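PDB 3BQW: putative capsid protein of prophage, which probably serves as a subunit of a prophage capsid shell, enclosing the phage genome. Local coordinates for residues A5-N9 / R117-I121; E55-M59 / V338-I342; S60-M66 / R158-K164; Q128-I132 / V329-P335; D280-N286 / K344-I350. All coordinates share one frame; numbering follows the deposited sequence.

Interaction 1. Residues A5-N9 / R117-I121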
# COMPACT_ATOMS: atom_id res chain seq x y z
N ALA A 5 7.16 0.48 -36.31
CA ALA A 5 7.18 0.44 -34.81
C ALA A 5 8.03 -0.75 -34.34
O ALA A 5 7.74 -1.90 -34.66
CB ALA A 5 5.76 0.37 -34.26
N MET A 6 9.10 -0.45 -33.60
CA MET A 6 9.92 -1.48 -32.96
C MET A 6 9.67 -1.49 -31.44
O MET A 6 9.54 -0.43 -30.84
CB MET A 6 11.41 -1.24 -33.24
CG MET A 6 12.26 -2.52 -33.31
SD MET A 6 12.05 -3.44 -34.88
CE MET A 6 11.65 -2.13 -36.04
N ALA A 7 9.61 -2.67 -30.84
CA ALA A 7 9.33 -2.80 -29.41
C ALA A 7 10.57 -2.38 -28.63
O ALA A 7 11.68 -2.67 -29.04
CB ALA A 7 8.91 -4.24 -29.05
N LEU A 8 10.37 -1.65 -27.53
CA LEU A 8 11.48 -1.24 -26.69
C LEU A 8 11.94 -2.44 -25.91
O LEU A 8 11.11 -3.22 -25.45
CB LEU A 8 11.07 -0.14 -25.70
CG LEU A 8 10.57 1.19 -26.30
CD1 LEU A 8 10.42 2.20 -25.18
CD2 LEU A 8 11.51 1.67 -27.41
N ASN A 9 13.24 -2.59 -25.75
CA ASN A 9 13.75 -3.65 -24.91
C ASN A 9 13.74 -3.19 -23.45
O ASN A 9 13.47 -2.03 -23.13
CB ASN A 9 15.13 -4.13 -25.37
CG ASN A 9 16.20 -3.05 -25.31
OD1 ASN A 9 16.36 -2.37 -24.30
ND2 ASN A 9 16.94 -2.90 -26.41
N ARG A 117 4.42 6.98 -29.25
CA ARG A 117 4.41 5.62 -28.69
C ARG A 117 5.07 5.66 -27.31
O ARG A 117 4.55 5.09 -26.36
CB ARG A 117 5.10 4.60 -29.61
CG ARG A 117 4.17 3.94 -30.64
CD ARG A 117 4.92 2.98 -31.60
NE ARG A 117 5.58 1.89 -30.88
CZ ARG A 117 6.88 1.85 -30.54
NH1 ARG A 117 7.71 2.81 -30.91
NH2 ARG A 117 7.35 0.80 -29.87
N MET A 118 6.19 6.39 -27.21
CA MET A 118 6.93 6.53 -25.96
C MET A 118 6.06 7.13 -24.87
O MET A 118 6.11 6.67 -23.74
CB MET A 118 8.16 7.43 -26.11
CG MET A 118 9.23 6.94 -27.06
SD MET A 118 10.06 5.45 -26.59
CE MET A 118 9.71 5.43 -24.79
N ARG A 119 5.32 8.18 -25.20
CA ARG A 119 4.37 8.78 -24.27
C ARG A 119 3.33 7.80 -23.77
O ARG A 119 2.99 7.79 -22.58
CB ARG A 119 3.63 9.96 -24.90
CG ARG A 119 4.50 11.14 -25.24
CD ARG A 119 5.07 11.83 -24.00
NE ARG A 119 4.04 12.23 -23.03
CZ ARG A 119 3.28 13.32 -23.12
NH1 ARG A 119 3.36 14.13 -24.17
NH2 ARG A 119 2.41 13.60 -22.17
N LEU A 120 2.79 6.98 -24.67
CA LEU A 120 1.78 5.98 -24.28
C LEU A 120 2.37 4.87 -23.45
O LEU A 120 1.74 4.41 -22.49
CB LEU A 120 1.09 5.41 -25.51
CG LEU A 120 0.27 6.43 -26.32
CD1 LEU A 120 -0.25 5.80 -27.58
CD2 LEU A 120 -0.83 7.00 -25.50
N ILE A 121 3.60 4.44 -23.80
CA ILE A 121 4.28 3.37 -23.10
C ILE A 121 4.58 3.79 -21.67
O ILE A 121 4.23 3.07 -20.73
CB ILE A 121 5.58 2.93 -23.83
CG1 ILE A 121 5.23 2.13 -25.09
CG2 ILE A 121 6.47 2.10 -22.90
CD1 ILE A 121 6.34 2.07 -26.10
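Arg117 lays one face of its guanidinium group under the extended N-terminal residues, where CB of Ala5 sits 3.7 Å from NE and the backbone N of Met6 lies above the same plane, displaced toward its rim. The arginine chain runs out from helix 113-146 and bends at the CG-CD bond (chi3 60°), and this turns the guanidinium up to the 5-9 backbone. NH2 then comes 2.7 Å from the carbonyl O of Met6, but the N-H points poorly at the oxygen (116°) and the bond is weak. The stronger polar partner is Glu327, which forms a salt bridge with Arg117 NE, so the guanidinium is held chiefly by that carboxylate while the N-terminal residues rest against it. Toward Leu8 the contact becomes apolar. Leu8 and Met118 meet at an angle through their ends, CD1 of the leucine pressing on the methionine methyl CE at 3.3 Å, tighter than a normal carbon-carbon contact, with SD 3.6 Å from the same CD1. CD1 of Ile121 backs Leu8 CD1 from 4.2 Å. Leu13 of helix 10-17 touches both Leu8 and Ile121, and Asn317 of strand 314-319 touches Leu8, Arg117 and Ile121. An extended N-terminal arm draped over the long helix in this way is consistent with the HK97-like capsid fold, whose peripheral domain contains a long spine helix.

Interaction 2. Residues E55-M59 / V338-I342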
# COMPACT_ATOMS: atom_id res chain seq x y z
N GLU A 55 16.79 -9.14 11.74
CA GLU A 55 16.11 -10.06 12.65
C GLU A 55 14.79 -9.51 13.18
O GLU A 55 13.95 -10.27 13.64
CB GLU A 55 16.99 -10.38 13.85
CG GLU A 55 18.30 -11.10 13.54
CD GLU A 55 19.11 -11.36 14.81
OE1 GLU A 55 18.52 -11.20 15.91
OE2 GLU A 55 20.31 -11.70 14.69
N GLU A 56 14.63 -8.19 13.13
CA GLU A 56 13.52 -7.50 13.82
C GLU A 56 12.20 -7.43 13.05
O GLU A 56 11.24 -6.84 13.53
CB GLU A 56 13.95 -6.10 14.31
CG GLU A 56 14.55 -5.13 13.24
CD GLU A 56 13.49 -4.29 12.50
OE1 GLU A 56 12.54 -3.81 13.16
OE2 GLU A 56 13.66 -4.09 11.26
N VAL A 57 12.12 -8.03 11.87
CA VAL A 57 10.84 -8.19 11.20
C VAL A 57 10.25 -9.60 11.40
O VAL A 57 10.93 -10.50 11.88
CB VAL A 57 10.90 -7.76 9.73
CG1 VAL A 57 11.68 -6.45 9.61
CG2 VAL A 57 11.48 -8.84 8.86
N THR A 58 8.97 -9.76 11.09
CA THR A 58 8.23 -11.02 11.31
C THR A 58 8.73 -12.10 10.35
O THR A 58 8.87 -11.87 9.15
CB THR A 58 6.71 -10.80 11.12
OG1 THR A 58 6.29 -9.74 11.97
CG2 THR A 58 5.92 -12.02 11.46
N MET A 59 9.00 -13.29 10.86
CA MET A 59 9.65 -14.30 10.01
C MET A 59 8.83 -15.56 9.77
O MET A 59 9.30 -16.50 9.13
CB MET A 59 11.05 -14.62 10.54
CG MET A 59 12.05 -13.55 10.10
SD MET A 59 13.64 -13.92 10.78
CE MET A 59 14.69 -13.63 9.37
N VAL A 338 5.39 -7.27 4.75
CA VAL A 338 5.74 -8.06 5.90
C VAL A 338 5.98 -7.09 7.05
O VAL A 338 6.87 -6.24 6.95
CB VAL A 338 7.02 -8.90 5.66
CG1 VAL A 338 7.35 -9.70 6.90
CG2 VAL A 338 6.82 -9.83 4.44
N PRO A 339 5.20 -7.21 8.13
CA PRO A 339 5.32 -6.24 9.22
C PRO A 339 6.52 -6.51 10.08
O PRO A 339 7.04 -7.63 10.07
CB PRO A 339 4.03 -6.44 10.01
CG PRO A 339 3.73 -7.89 9.86
CD PRO A 339 4.17 -8.23 8.43
N ALA A 340 6.97 -5.50 10.80
CA ALA A 340 7.98 -5.68 11.81
C ALA A 340 7.25 -6.38 12.96
O ALA A 340 7.37 -7.58 13.08
CB ALA A 340 8.63 -4.36 12.23
N ASP A 341 6.47 -5.65 13.75
CA ASP A 341 5.73 -6.23 14.88
C ASP A 341 4.24 -5.84 14.81
O ASP A 341 3.88 -4.69 15.09
CB ASP A 341 6.37 -5.78 16.19
CG ASP A 341 5.80 -6.45 17.42
OD1 ASP A 341 4.82 -7.22 17.33
OD2 ASP A 341 6.35 -6.23 18.51
N ILE A 342 3.38 -6.80 14.45
CA ILE A 342 1.94 -6.55 14.28
C ILE A 342 1.26 -6.16 15.60
O ILE A 342 0.19 -5.55 15.61
CB ILE A 342 1.22 -7.79 13.63
CG1 ILE A 342 -0.06 -7.38 12.87
CG2 ILE A 342 0.98 -8.95 14.66
CD1 ILE A 342 0.21 -6.64 11.51
O HOH W 1 4.41 -9.50 13.76
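Thr58 and Ala340 bury the most surface in this loop-to-loop contact, and Val338 adds an apolar margin. The backbone N of Thr58 donates to the carbonyl O of Pro339 at 3.0 Å in a nearly straight bond (165°) that lies in the carbonyl plane. Its hydroxyl reaches the same strip of backbone: with OG1 anti to the carbonyl carbon (chi1 -55°), it swings back beside the backbone N and comes 2.9 Å from Pro339 O and 2.7 Å from Ala340 O. A water donates to Thr58 OG1 at 2.6 Å and accepts from Ile342 N, extending the grip of the threonine to the start of the next turn. Ala340 meets the other loop at two places. Its CA is 3.9 Å from CA of Val57, a close passage of the two backbones, and its CB rests 3.8 Å from the carbonyl O of Glu56. CG1 of Val338 touches the carbonyl O of Thr58 at 3.5 Å, while Leu292 of strand 292-295 packs on both Val57 and Val338. Trp163 touches Thr58 and Pro339, joining the contact to the neighbouring sheet. Residues 338-342 link strands 327-338 and 346-349, which belong to two different sheets, and the contact ties residues 55-59 to that linker; this is consistent with the passage between domains of an HK97-like capsid protein.

Interaction 3. Residues S60-M66 / R158-K164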
# COMPACT_ATOMS: atom_id res chain seq x y z
N SER A 60 7.59 -15.56 10.25
CA SER A 60 6.63 -16.54 9.81
C SER A 60 5.22 -15.98 9.86
O SER A 60 4.97 -14.97 10.51
CB SER A 60 6.73 -17.83 10.65
OG SER A 60 6.38 -17.61 11.99
N ALA A 61 4.32 -16.65 9.15
CA ALA A 61 2.90 -16.33 9.18
C ALA A 61 2.13 -17.64 9.14
O ALA A 61 2.65 -18.67 8.71
CB ALA A 61 2.50 -15.42 8.00
N PHE A 62 0.89 -17.58 9.62
CA PHE A 62 -0.01 -18.72 9.60
C PHE A 62 -0.82 -18.65 8.32
O PHE A 62 -1.64 -17.75 8.12
CB PHE A 62 -0.91 -18.68 10.83
CG PHE A 62 -1.67 -19.96 11.08
CD1 PHE A 62 -1.10 -20.99 11.78
CD2 PHE A 62 -2.98 -20.09 10.66
CE1 PHE A 62 -1.81 -22.14 12.05
CE2 PHE A 62 -3.71 -21.24 10.92
CZ PHE A 62 -3.13 -22.26 11.60
N CYS A 63 -0.56 -19.60 7.45
CA CYS A 63 -1.11 -19.64 6.13
C CYS A 63 -2.13 -20.76 6.03
O CYS A 63 -1.85 -21.90 6.40
CB CYS A 63 0.02 -19.82 5.11
SG CYS A 63 1.08 -18.36 5.05
N SER A 64 -3.31 -20.42 5.54
CA SER A 64 -4.43 -21.34 5.46
C SER A 64 -5.01 -21.36 4.04
O SER A 64 -5.21 -20.31 3.46
CB SER A 64 -5.54 -20.91 6.43
OG SER A 64 -5.13 -20.98 7.78
N PRO A 65 -5.37 -22.56 3.54
CA PRO A 65 -6.04 -22.56 2.26
C PRO A 65 -7.50 -22.07 2.43
O PRO A 65 -8.02 -21.95 3.56
CB PRO A 65 -5.98 -24.04 1.84
CG PRO A 65 -5.89 -24.81 3.08
CD PRO A 65 -5.27 -23.90 4.13
N MET A 66 -8.15 -21.81 1.30
CA MET A 66 -9.52 -21.32 1.28
C MET A 66 -10.30 -22.18 0.30
O MET A 66 -9.75 -22.70 -0.66
CB MET A 66 -9.57 -19.84 0.86
CG MET A 66 -8.82 -18.87 1.80
SD MET A 66 -8.81 -17.13 1.33
CE MET A 66 -10.57 -16.80 1.21
N ARG A 158 -5.95 -19.14 -4.21
CA ARG A 158 -6.28 -18.16 -3.18
C ARG A 158 -6.13 -18.73 -1.77
O ARG A 158 -6.68 -19.77 -1.47
CB ARG A 158 -7.71 -17.73 -3.41
CG ARG A 158 -8.16 -16.48 -2.77
CD ARG A 158 -9.37 -16.00 -3.55
NE ARG A 158 -9.98 -14.83 -2.95
CZ ARG A 158 -11.10 -14.83 -2.24
NH1 ARG A 158 -11.78 -15.94 -2.01
NH2 ARG A 158 -11.54 -13.67 -1.74
N TYR A 159 -5.38 -18.04 -0.91
CA TYR A 159 -5.18 -18.47 0.49
C TYR A 159 -5.04 -17.25 1.42
O TYR A 159 -4.87 -16.14 0.95
CB TYR A 159 -3.96 -19.36 0.61
CG TYR A 159 -2.63 -18.62 0.54
CD1 TYR A 159 -1.94 -18.30 1.71
CD2 TYR A 159 -2.07 -18.24 -0.70
CE1 TYR A 159 -0.75 -17.62 1.67
CE2 TYR A 159 -0.83 -17.56 -0.76
CZ TYR A 159 -0.19 -17.24 0.43
OH TYR A 159 1.02 -16.58 0.43
N GLU A 160 -5.11 -17.49 2.73
CA GLU A 160 -5.03 -16.43 3.74
C GLU A 160 -3.68 -16.47 4.44
O GLU A 160 -3.19 -17.52 4.78
CB GLU A 160 -6.16 -16.55 4.77
CG GLU A 160 -6.11 -15.47 5.86
CD GLU A 160 -6.95 -15.79 7.06
OE1 GLU A 160 -6.50 -16.60 7.91
OE2 GLU A 160 -8.05 -15.21 7.17
N ILE A 161 -3.09 -15.28 4.61
CA ILE A 161 -1.98 -15.06 5.52
C ILE A 161 -2.55 -14.41 6.76
O ILE A 161 -3.30 -13.42 6.67
CB ILE A 161 -0.91 -14.09 4.95
CG1 ILE A 161 -0.20 -14.69 3.75
CG2 ILE A 161 0.13 -13.73 6.02
CD1 ILE A 161 0.61 -13.64 2.94
N ASP A 162 -2.18 -14.94 7.91
CA ASP A 162 -2.59 -14.39 9.19
C ASP A 162 -1.36 -14.13 10.05
O ASP A 162 -0.63 -15.05 10.44
CB ASP A 162 -3.55 -15.36 9.87
CG ASP A 162 -4.15 -14.80 11.14
OD1 ASP A 162 -3.94 -13.61 11.46
OD2 ASP A 162 -4.87 -15.57 11.83
N TRP A 163 -1.12 -12.85 10.31
CA TRP A 163 -0.02 -12.39 11.17
C TRP A 163 -0.38 -12.48 12.65
O TRP A 163 0.46 -12.21 13.50
CB TRP A 163 0.34 -10.96 10.83
CG TRP A 163 0.72 -10.76 9.35
CD1 TRP A 163 -0.02 -10.12 8.39
CD2 TRP A 163 1.90 -11.25 8.70
NE1 TRP A 163 0.65 -10.17 7.18
CE2 TRP A 163 1.83 -10.84 7.34
CE3 TRP A 163 3.02 -11.99 9.14
CZ2 TRP A 163 2.83 -11.14 6.42
CZ3 TRP A 163 4.02 -12.28 8.22
CH2 TRP A 163 3.91 -11.86 6.87
N LYS A 164 -1.62 -12.87 12.94
CA LYS A 164 -2.13 -13.17 14.28
C LYS A 164 -2.03 -11.93 15.16
O LYS A 164 -1.32 -11.92 16.17
CB LYS A 164 -1.41 -14.37 14.94
CG LYS A 164 -1.50 -15.73 14.19
CD LYS A 164 -2.56 -16.70 14.71
CE LYS A 164 -2.20 -18.19 14.43
NZ LYS A 164 -3.41 -19.11 14.36
O HOH W 2 -4.54 -18.37 8.05
O HOH W 3 -6.31 -22.34 -1.00
O HOH W 4 -9.05 -20.88 -2.61
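Lys164 stands over the face of the Phe62 ring, its NZ 3.8 Å from the centroid and only 9° off the normal, a cation-pi contact. Phe62 CG lies anti to the backbone N (chi1 -167°), which carries the ring toward the lysine. On the other face of the sheet the Trp163 six-membered ring receives CB of Ala61 over its face, 3.9 Å from the centroid. Cys63 instead meets Tyr159 at the ring edge, SG 3.9 Å from CE1. At the far end Met66 crosses Arg158, with CE over one guanidinium face and 3.5 Å from NH1, while Arg158 NE forms a salt bridge with Glu152. Between the two faces the antiparallel strands pair through Phe62 with Asp162 and Ser64 with Glu160, both hydrogen-bonded pairs. Asp162 OD1 also takes the N-H of Lys164, an Asx turn, and a water joins Phe62 O, Ser64 OG and Glu160 OE1. Arg73 of the adjoining strand 70-79 forms salt bridges with Glu160 and Asp162 and approaches Lys164 closely. The two carboxylates and the Phe62 face thus probably offset the crowding of these positive charges, while the Ala61, Cys63, Tyr159 and Ile161 face packs on Ile82 as an apolar layer.

Interaction 4. Residues Q128-I132 / V329-P335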
# COMPACT_ATOMS: atom_id res chain seq x y z
N GLN A 128 0.57 1.17 -14.42
CA GLN A 128 0.82 -0.19 -13.93
C GLN A 128 1.52 -0.21 -12.56
O GLN A 128 1.16 -0.97 -11.68
CB GLN A 128 1.58 -1.01 -14.97
CG GLN A 128 0.70 -1.40 -16.12
CD GLN A 128 1.48 -1.84 -17.33
OE1 GLN A 128 2.69 -2.05 -17.27
NE2 GLN A 128 0.79 -1.96 -18.45
N ILE A 129 2.51 0.65 -12.37
CA ILE A 129 3.14 0.78 -11.05
C ILE A 129 2.14 1.30 -10.00
O ILE A 129 2.14 0.83 -8.88
CB ILE A 129 4.38 1.70 -11.11
CG1 ILE A 129 5.45 1.08 -12.02
CG2 ILE A 129 4.95 1.93 -9.71
CD1 ILE A 129 5.92 -0.27 -11.61
N ASN A 130 1.29 2.24 -10.38
CA ASN A 130 0.29 2.74 -9.48
C ASN A 130 -0.60 1.60 -9.02
O ASN A 130 -1.02 1.60 -7.88
CB ASN A 130 -0.63 3.80 -10.14
CG ASN A 130 0.04 5.17 -10.33
OD1 ASN A 130 -0.51 6.01 -11.05
ND2 ASN A 130 1.19 5.41 -9.70
N ALA A 131 -0.96 0.70 -9.93
CA ALA A 131 -1.85 -0.40 -9.60
C ALA A 131 -1.18 -1.43 -8.69
O ALA A 131 -1.83 -2.02 -7.83
CB ALA A 131 -2.34 -1.06 -10.87
N ILE A 132 0.11 -1.68 -8.93
CA ILE A 132 0.88 -2.59 -8.10
C ILE A 132 1.03 -1.99 -6.70
O ILE A 132 0.90 -2.70 -5.72
CB ILE A 132 2.27 -2.93 -8.73
CG1 ILE A 132 2.10 -3.75 -10.02
CG2 ILE A 132 3.16 -3.72 -7.75
CD1 ILE A 132 3.26 -3.54 -11.08
N VAL A 329 2.27 -3.02 -23.33
CA VAL A 329 3.26 -2.86 -22.28
C VAL A 329 2.69 -3.58 -21.05
O VAL A 329 1.47 -3.61 -20.83
CB VAL A 329 3.66 -1.37 -21.99
CG1 VAL A 329 2.54 -0.60 -21.34
CG2 VAL A 329 4.86 -1.31 -21.09
N GLN A 330 3.57 -4.20 -20.29
CA GLN A 330 3.17 -4.99 -19.14
C GLN A 330 4.27 -4.95 -18.09
O GLN A 330 5.46 -4.97 -18.42
CB GLN A 330 2.95 -6.43 -19.60
CG GLN A 330 2.57 -7.39 -18.52
CD GLN A 330 2.45 -8.78 -19.06
OE1 GLN A 330 3.41 -9.33 -19.58
NE2 GLN A 330 1.25 -9.36 -18.98
N THR A 331 3.88 -4.92 -16.83
CA THR A 331 4.82 -4.88 -15.72
C THR A 331 4.54 -6.03 -14.73
O THR A 331 3.45 -6.12 -14.13
CB THR A 331 4.75 -3.53 -14.98
OG1 THR A 331 4.85 -2.47 -15.95
CG2 THR A 331 5.88 -3.40 -13.95
N HIS A 332 5.54 -6.90 -14.57
CA HIS A 332 5.53 -8.00 -13.61
C HIS A 332 5.99 -7.55 -12.24
O HIS A 332 6.93 -6.78 -12.11
CB HIS A 332 6.46 -9.12 -14.09
CG HIS A 332 5.95 -9.85 -15.29
ND1 HIS A 332 5.74 -9.22 -16.50
CD2 HIS A 332 5.61 -11.14 -15.48
CE1 HIS A 332 5.30 -10.11 -17.38
NE2 HIS A 332 5.19 -11.27 -16.77
N SER A 333 5.31 -8.04 -11.20
CA SER A 333 5.69 -7.81 -9.79
C SER A 333 5.01 -8.83 -8.86
O SER A 333 3.88 -9.24 -9.12
CB SER A 333 5.29 -6.40 -9.35
OG SER A 333 5.94 -6.03 -8.15
N ALA A 334 5.69 -9.20 -7.78
CA ALA A 334 5.16 -10.17 -6.80
C ALA A 334 5.42 -9.68 -5.38
O ALA A 334 6.16 -10.31 -4.64
CB ALA A 334 5.79 -11.58 -7.03
N PRO A 335 4.80 -8.56 -5.00
CA PRO A 335 4.98 -7.94 -3.69
C PRO A 335 4.10 -8.52 -2.59
O PRO A 335 2.96 -8.95 -2.84
CB PRO A 335 4.57 -6.49 -3.95
CG PRO A 335 3.49 -6.61 -4.99
CD PRO A 335 3.88 -7.77 -5.85
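Gln128 grips strand 327-338 with both ends of its amide. OE1 accepts the hydroxyl proton of Thr331 at 2.6 Å, the donor lying in the carbonyl plane, and NE2 donates to the backbone O of Val329 at 3.0 Å. The second bond is less regular: the angle at the hydrogen is 148°, and it reaches the carbonyl from well above the carbonyl plane. The chain is extended beyond CG (chi2 163°), which brings the amide from the helix to the strand and lets it span Val329 to Thr331. Two bonds of opposite sense fix the rotation of this buried amide. Thr331 has its OG1 turned to the glutamine and its CG2 to the isoleucines: Ile129 CD1 and Ile132 CD1 each lie 3.9 Å from that methyl, with Ile129 crossing it at about a right angle. Further along, Ile132 CG2 rests 3.6 Å from Ser333 OG and 4.0 Å from CG of Pro335. The serine hydroxyl itself is hydrogen-bonded to Met312 O, so it is satisfied while offering its side to the isoleucine. Beyond this shell, backbone bonds of Gln330 to Lys316 and of Thr331 to Pro89 hold the strand in its sheet. Helix segment 128-132 runs over the sheet at 30° to strand 329-332, with Pro335 also packed on Val136 of helix 113-146 and on Val293 and Tyr295 of strand 292-295.

Interaction 5. Residues D280-N286 / K344-I350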
# COMPACT_ATOMS: atom_id res chain seq x y z
N ASP A 280 -14.71 5.20 9.22
CA ASP A 280 -15.02 5.14 10.67
C ASP A 280 -13.93 4.43 11.50
O ASP A 280 -14.14 4.18 12.69
CB ASP A 280 -16.39 4.48 10.91
CG ASP A 280 -16.44 3.03 10.47
OD1 ASP A 280 -15.51 2.55 9.76
OD2 ASP A 280 -17.42 2.36 10.82
N LEU A 281 -12.78 4.17 10.87
CA LEU A 281 -11.61 3.55 11.52
C LEU A 281 -10.46 4.53 11.79
O LEU A 281 -10.20 5.45 10.99
CB LEU A 281 -11.04 2.40 10.66
CG LEU A 281 -11.97 1.23 10.33
CD1 LEU A 281 -11.24 0.20 9.41
CD2 LEU A 281 -12.52 0.56 11.59
N LEU A 282 -9.78 4.30 12.91
CA LEU A 282 -8.52 4.98 13.25
C LEU A 282 -7.53 3.90 13.63
O LEU A 282 -7.91 2.86 14.20
CB LEU A 282 -8.68 5.98 14.43
CG LEU A 282 -8.99 5.47 15.85
CD1 LEU A 282 -7.65 5.11 16.59
CD2 LEU A 282 -9.86 6.46 16.69
N VAL A 283 -6.27 4.15 13.30
CA VAL A 283 -5.17 3.24 13.57
C VAL A 283 -4.14 3.97 14.41
O VAL A 283 -3.73 5.08 14.09
CB VAL A 283 -4.51 2.76 12.27
CG1 VAL A 283 -3.31 1.87 12.56
CG2 VAL A 283 -5.51 2.03 11.39
N LEU A 284 -3.76 3.35 15.51
CA LEU A 284 -2.69 3.84 16.36
C LEU A 284 -1.47 2.99 16.11
O LEU A 284 -1.55 1.75 16.17
CB LEU A 284 -3.09 3.78 17.81
CG LEU A 284 -4.11 4.86 18.19
CD1 LEU A 284 -4.84 4.43 19.48
CD2 LEU A 284 -3.42 6.25 18.30
N GLY A 285 -0.35 3.63 15.80
CA GLY A 285 0.90 2.92 15.56
C GLY A 285 2.12 3.72 15.93
O GLY A 285 2.01 4.84 16.46
N ASN A 286 3.28 3.15 15.64
CA ASN A 286 4.58 3.78 15.95
C ASN A 286 5.39 3.77 14.65
O ASN A 286 5.62 2.72 14.06
CB ASN A 286 5.29 3.04 17.10
CG ASN A 286 6.47 3.85 17.68
OD1 ASN A 286 7.46 4.10 17.00
ND2 ASN A 286 6.35 4.27 18.94
N LYS A 344 1.99 -3.97 17.66
CA LYS A 344 2.11 -2.54 17.92
C LYS A 344 1.12 -1.68 17.13
O LYS A 344 1.32 -0.46 17.00
CB LYS A 344 3.54 -2.11 17.61
CG LYS A 344 4.57 -2.76 18.50
CD LYS A 344 5.98 -2.26 18.12
CE LYS A 344 7.04 -2.75 19.14
NZ LYS A 344 8.32 -3.04 18.44
N PHE A 345 0.07 -2.30 16.60
CA PHE A 345 -1.01 -1.61 15.89
C PHE A 345 -2.31 -1.83 16.63
O PHE A 345 -2.62 -2.96 17.01
CB PHE A 345 -1.14 -2.18 14.48
CG PHE A 345 0.05 -1.92 13.62
CD1 PHE A 345 0.27 -0.65 13.07
CD2 PHE A 345 0.96 -2.92 13.36
CE1 PHE A 345 1.34 -0.41 12.29
CE2 PHE A 345 2.05 -2.67 12.57
CZ PHE A 345 2.24 -1.41 12.03
N VAL A 346 -3.04 -0.75 16.89
CA VAL A 346 -4.37 -0.82 17.46
C VAL A 346 -5.33 -0.15 16.47
O VAL A 346 -5.10 0.96 16.03
CB VAL A 346 -4.43 -0.13 18.85
CG1 VAL A 346 -5.86 -0.11 19.40
CG2 VAL A 346 -3.43 -0.80 19.86
N THR A 347 -6.40 -0.84 16.10
CA THR A 347 -7.42 -0.28 15.20
C THR A 347 -8.77 -0.15 15.96
O THR A 347 -9.23 -1.08 16.64
CB THR A 347 -7.59 -1.14 13.93
OG1 THR A 347 -6.33 -1.22 13.26
CG2 THR A 347 -8.66 -0.57 12.97
N VAL A 348 -9.38 1.02 15.83
CA VAL A 348 -10.63 1.32 16.51
C VAL A 348 -11.70 1.72 15.50
O VAL A 348 -11.47 2.59 14.67
CB VAL A 348 -10.47 2.40 17.59
CG1 VAL A 348 -11.80 2.55 18.45
CG2 VAL A 348 -9.27 2.08 18.48
N LYS A 349 -12.83 1.01 15.56
CA LYS A 349 -14.03 1.37 14.81
C LYS A 349 -14.89 2.26 15.68
O LYS A 349 -15.39 1.84 16.71
CB LYS A 349 -14.81 0.12 14.43
CG LYS A 349 -15.94 0.32 13.45
CD LYS A 349 -16.65 -1.00 13.18
CE LYS A 349 -18.01 -0.79 12.53
NZ LYS A 349 -17.82 -0.38 11.11
N ILE A 350 -15.02 3.52 15.31
CA ILE A 350 -15.78 4.43 16.12
C ILE A 350 -17.27 4.26 15.81
O ILE A 350 -17.67 3.75 14.77
CB ILE A 350 -15.34 5.93 16.05
CG1 ILE A 350 -15.73 6.56 14.70
CG2 ILE A 350 -13.81 6.08 16.42
CD1 ILE A 350 -15.84 8.09 14.72
O HOH W 5 -18.95 3.06 12.78
O HOH W 6 -15.60 0.04 9.11
O HOH W 7 2.99 0.31 14.85
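Leu282 and Val348 lie side by side pointing the same way, CG of the leucine 3.8 Å from CB of the valine, in the densely packed middle of an antiparallel strand pair. The Leu282-Val348 and Leu284-Val346 pairs are both hydrogen-bonded, with Leu284 N to Val346 O the shortest of their four bonds at 2.8 Å. With its CG between the backbone N and the carbonyl carbon (chi1 67°), Leu282 packs against Val348 and its CD2 reaches CG2 of Ile350 at 4.0 Å. Val213 of helix 211-218 backs Leu282 and Ile350, while Tyr196 of helix 190-198 backs Leu284 and Val348. The other face carries Val283 and Thr347, whose CG2 and OG1 meet at 3.8 Å, and packs on Thr145 of helix 113-146. Both ends are wetter. Near Gly285 the backbones are joined by a water, which accepts from Asn286 N, donates to Lys344 O and lies over one face of the Phe345 ring. At the opposite end Ile350 N still bonds directly to Asp280 O, but the side chains there are polar: Lys349, extended up to a bend at its last torsion (chi4 73°), brings NZ to OD2 of Asp280 at 2.8 Å on the syn side of the carboxylate. One water bridges Asp280 OD1 and Lys349 NZ, and another donates to Asp280 OD2 and to Ile350 O. The aspartate is thus met by an ammonium group and two water donors, which would favour its charged form, and the salt bridge and its waters close one end of a strand pair with an apolar middle.

Helix 113-146 joins interactions 1 and 4, whose centres are 17 Å apart and which touch where Ile121 O packs on Val329 CG1, 4.1 Å away. Interactions 2 and 3 also touch, through Trp163: its CE3 lies 3.7 Å from Thr58 CG2 and its CE2 3.7 Å from Pro339 CD. The second segments of interactions 4, 2 and 5 follow one another closely in sequence, although the centres of interactions 4 and 5 are 29 Å apart. Interaction 1 lies far from interaction 5, centres 45 Å apart, on the opposite side of the chain's centre. The C-terminal residues thus connect the sheet of strand 327-338 to that of strand 346-349.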